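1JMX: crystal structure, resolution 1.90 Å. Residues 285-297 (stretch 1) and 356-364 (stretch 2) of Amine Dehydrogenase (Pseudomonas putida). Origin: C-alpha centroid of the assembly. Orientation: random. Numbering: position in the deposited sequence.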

# COMPACT_ATOMS: atom_id res chain seq x y z
N ARG A 285 -10.49 33.89 24.47
CA ARG A 285 -9.37 33.38 23.69
C ARG A 285 -9.26 34.20 22.41
O ARG A 285 -10.22 34.82 21.96
CB ARG A 285 -9.59 31.90 23.32
CG ARG A 285 -9.52 30.92 24.50
CD ARG A 285 -8.16 30.18 24.60
NE ARG A 285 -7.95 29.21 23.52
CZ ARG A 285 -7.39 29.50 22.34
NH1 ARG A 285 -6.97 30.73 22.07
NH2 ARG A 285 -7.29 28.55 21.41
N LEU A 286 -8.06 34.22 21.85
CA LEU A 286 -7.80 34.92 20.60
C LEU A 286 -7.24 33.84 19.68
O LEU A 286 -6.08 33.46 19.80
CB LEU A 286 -6.79 36.05 20.84
CG LEU A 286 -6.52 37.06 19.73
CD1 LEU A 286 -7.81 37.54 19.10
CD2 LEU A 286 -5.72 38.21 20.30
N LEU A 287 -8.12 33.29 18.84
CA LEU A 287 -7.80 32.22 17.91
C LEU A 287 -6.79 32.49 16.80
O LEU A 287 -5.78 31.80 16.70
CB LEU A 287 -9.07 31.66 17.27
CG LEU A 287 -9.92 30.67 18.05
CD1 LEU A 287 -10.98 30.11 17.10
CD2 LEU A 287 -9.05 29.54 18.59
N ALA A 288 -7.09 33.47 15.94
CA ALA A 288 -6.21 33.77 14.82
C ALA A 288 -6.39 35.17 14.21
O ALA A 288 -7.34 35.88 14.53
CB ALA A 288 -6.40 32.71 13.74
N VAL A 289 -5.42 35.55 13.38
CA VAL A 289 -5.42 36.81 12.66
C VAL A 289 -5.52 36.32 11.22
O VAL A 289 -4.81 35.40 10.83
CB VAL A 289 -4.07 37.57 12.81
CG1 VAL A 289 -4.20 39.00 12.32
CG2 VAL A 289 -3.59 37.55 14.24
N GLN A 290 -6.43 36.90 10.44
CA GLN A 290 -6.60 36.47 9.05
C GLN A 290 -6.68 37.69 8.12
O GLN A 290 -7.70 38.37 8.10
CB GLN A 290 -7.87 35.63 8.90
CG GLN A 290 -7.98 34.45 9.88
CD GLN A 290 -9.19 33.57 9.62
OE1 GLN A 290 -10.15 33.99 8.98
NE2 GLN A 290 -9.14 32.34 10.11
N PRO A 291 -5.63 37.95 7.33
CA PRO A 291 -4.36 37.23 7.19
C PRO A 291 -3.46 37.45 8.39
O PRO A 291 -3.69 38.35 9.20
CB PRO A 291 -3.73 37.87 5.96
CG PRO A 291 -4.90 38.45 5.21
CD PRO A 291 -5.72 39.02 6.32
N ALA A 292 -2.39 36.65 8.46
CA ALA A 292 -1.42 36.74 9.54
C ALA A 292 -0.15 37.47 9.10
O ALA A 292 0.91 37.29 9.68
CB ALA A 292 -1.09 35.36 10.06
N PHE A 293 -0.27 38.28 8.05
CA PHE A 293 0.85 39.04 7.53
C PHE A 293 0.38 40.37 6.95
O PHE A 293 -0.76 40.49 6.47
CB PHE A 293 1.62 38.25 6.47
CG PHE A 293 0.77 37.80 5.30
CD1 PHE A 293 0.56 38.65 4.22
CD2 PHE A 293 0.20 36.54 5.29
CE1 PHE A 293 -0.23 38.24 3.13
CE2 PHE A 293 -0.59 36.12 4.21
CZ PHE A 293 -0.79 36.97 3.14
N ILE A 294 1.25 41.38 7.00
CA ILE A 294 0.95 42.70 6.47
C ILE A 294 2.25 43.22 5.88
O ILE A 294 3.29 43.25 6.55
CB ILE A 294 0.40 43.67 7.58
CG1 ILE A 294 0.08 45.05 7.00
CG2 ILE A 294 1.39 43.83 8.71
CD1 ILE A 294 -1.19 45.10 6.21
N LYS A 295 2.22 43.55 4.60
CA LYS A 295 3.39 44.07 3.93
C LYS A 295 3.61 45.52 4.38
O LYS A 295 2.64 46.27 4.55
CB LYS A 295 3.23 44.00 2.41
CG LYS A 295 4.47 44.42 1.65
CD LYS A 295 4.23 44.40 0.16
CE LYS A 295 5.46 44.86 -0.60
NZ LYS A 295 6.65 43.99 -0.33
N ALA A 296 4.87 45.88 4.59
CA ALA A 296 5.24 47.23 5.02
C ALA A 296 4.82 48.22 3.95
O ALA A 296 5.07 48.01 2.75
CB ALA A 296 6.73 47.31 5.27
N GLY A 297 4.16 49.29 4.37
CA GLY A 297 3.70 50.30 3.44
C GLY A 297 2.49 49.80 2.67
O GLY A 297 2.30 50.14 1.50
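Stretch 2, residues 356-364: GVNLAVYDK

Stretch 1 contains two strands, residues 285-290 and 293-295. Pro-291 and Ala-292 join them, and the peptide bond before Pro-291 is cis. Stretch 2 is extended from Val-357 through Tyr-362 and belongs to a strand that begins earlier in the chain. Asp-363 and Lys-364 then leave the strand.

Stretch 2 runs in the same general direction as both strands, but it meets them differently. Its axis comes within 6.2 Å of strand 285-290, at a signed crossing angle of 21°. No backbone hydrogen bond joins that pair, and the contact there is made largely through side chains. Against strand 293-295 the axes approach to 4.6 Å and cross at -22°. Here the two form a parallel sheet. Phe-293 pairs with Ala-360, Ile-294 with Val-361 and Lys-295 with Tyr-362, with CA-CA distances of 4.5, 4.9 and 5.0 Å.

Four backbone hydrogen bonds hold this register. Ala-360 N donates to Ala-292 O at 3.0 Å, nearly straight at 175°. Ile-294 N donates to Ala-360 O at 2.8 Å. Tyr-362 N donates to Ile-294 O at 3.1 Å, and Ala-296 N donates to Tyr-362 O at 2.7 Å. Ala-360 and Tyr-362 thus each use both N and O, as is usual for alternate residues in a parallel ladder. CA-H...O contacts supplement the ladder: Phe-293 CA lies 3.1 Å from Ala-360 O, and Val-361 CA lies 3.2 Å from Ile-294 O.

Gly-356 has phi 147° and psi -40°. At these angles a CB would jam against the carbonyl O of the preceding residue; its ideal position is also 3.5 Å from Leu-286 O. Val-357 follows and points toward stretch 1. Its CG2 packs 3.6 Å from Leu-286 CG and 3.3 Å from Val-289 CG2. Its CG1 lies 3.5 Å from Ala-288 CA. The Leu-359 CA-to-CB bond points sideways, but the end of the side chain comes nearer. Leu-359 CD1 reaches 3.8 Å from Val-289 CG1 and 3.5 Å from Ala-292 C, so it covers the link between the two strands.

Within the parallel pairing, side chains alternate between faces. Ile-294 and Val-361 share one face, with their CG2 atoms 3.5 Å apart. Phe-293, Lys-295, Ala-360 and Tyr-362 share the other. There Phe-293 CB is 4.3 Å from Ala-360 CB, and Phe-293 CD1 is 4.1 Å from Tyr-362 CE2. The Tyr-362 side chain has chi1 in p, and its end comes nearer to stretch 1. Lys-295 CA sits over one face of this ring, 4.0 Å from its centroid, in a CH-pi contact. Tyr-362 OH is hydrogen-bonded elsewhere in the structure.

The Lys-295 side chain is extended as far as CE. Its NZ donates to Asp-363 O at 2.9 Å, a bond to a backbone carbonyl. Water 1 also links the ends, donating to Ala-296 O at 2.9 Å and weakly to Asp-363 O at 3.3 Å.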

# COMPACT_ATOMS: atom_id res chain seq x y z
N GLY A 356 -2.09 36.59 22.15
CA GLY A 356 -2.06 35.19 21.75
C GLY A 356 -1.58 34.91 20.34
O GLY A 356 -0.86 33.94 20.11
N VAL A 357 -1.99 35.74 19.38
CA VAL A 357 -1.60 35.57 17.99
C VAL A 357 -0.57 36.58 17.50
O VAL A 357 -0.46 37.68 18.04
CB VAL A 357 -2.82 35.63 17.07
CG1 VAL A 357 -3.56 34.30 17.11
CG2 VAL A 357 -3.75 36.76 17.49
N ASN A 358 0.18 36.21 16.47
CA ASN A 358 1.18 37.12 15.93
C ASN A 358 0.88 37.56 14.51
O ASN A 358 0.16 36.88 13.77
CB ASN A 358 2.57 36.49 16.02
CG ASN A 358 3.01 36.26 17.46
OD1 ASN A 358 2.65 37.01 18.37
ND2 ASN A 358 3.79 35.20 17.68
N LEU A 359 1.38 38.75 14.16
CA LEU A 359 1.19 39.34 12.83
C LEU A 359 2.57 39.63 12.25
O LEU A 359 3.36 40.36 12.84
CB LEU A 359 0.40 40.65 12.94
CG LEU A 359 -0.08 41.34 11.66
CD1 LEU A 359 -0.94 40.41 10.85
CD2 LEU A 359 -0.88 42.58 12.04
N ALA A 360 2.88 39.02 11.11
CA ALA A 360 4.18 39.22 10.48
C ALA A 360 4.15 40.46 9.61
O ALA A 360 3.33 40.56 8.70
CB ALA A 360 4.56 38.01 9.65
N VAL A 361 4.99 41.42 9.94
CA VAL A 361 5.10 42.64 9.15
C VAL A 361 6.36 42.37 8.35
O VAL A 361 7.37 41.99 8.93
CB VAL A 361 5.32 43.88 10.03
CG1 VAL A 361 5.55 45.12 9.15
CG2 VAL A 361 4.13 44.09 10.91
N TYR A 362 6.30 42.51 7.03
CA TYR A 362 7.48 42.24 6.24
C TYR A 362 7.73 43.28 5.18
O TYR A 362 6.82 44.00 4.77
CB TYR A 362 7.39 40.85 5.60
CG TYR A 362 6.42 40.76 4.44
CD1 TYR A 362 6.88 40.76 3.12
CD2 TYR A 362 5.04 40.67 4.65
CE1 TYR A 362 6.01 40.68 2.04
CE2 TYR A 362 4.15 40.58 3.58
CZ TYR A 362 4.65 40.59 2.28
OH TYR A 362 3.79 40.49 1.21
N ASP A 363 8.98 43.33 4.72
CA ASP A 363 9.38 44.28 3.67
C ASP A 363 9.55 43.61 2.32
O ASP A 363 9.03 44.10 1.31
CB ASP A 363 10.64 45.08 4.07
CG ASP A 363 11.78 44.21 4.60
OD1 ASP A 363 11.64 42.96 4.72
OD2 ASP A 363 12.85 44.80 4.90
N LYS A 364 10.23 42.46 2.31
CA LYS A 364 10.48 41.72 1.08
C LYS A 364 10.58 40.22 1.33
O LYS A 364 11.05 39.78 2.38
CB LYS A 364 11.79 42.19 0.42
CG LYS A 364 13.02 42.11 1.33
CD LYS A 364 14.26 41.63 0.57
CE LYS A 364 14.19 40.11 0.29
NZ LYS A 364 15.27 39.63 -0.62
O HOH W 1 7.60 47.07 1.74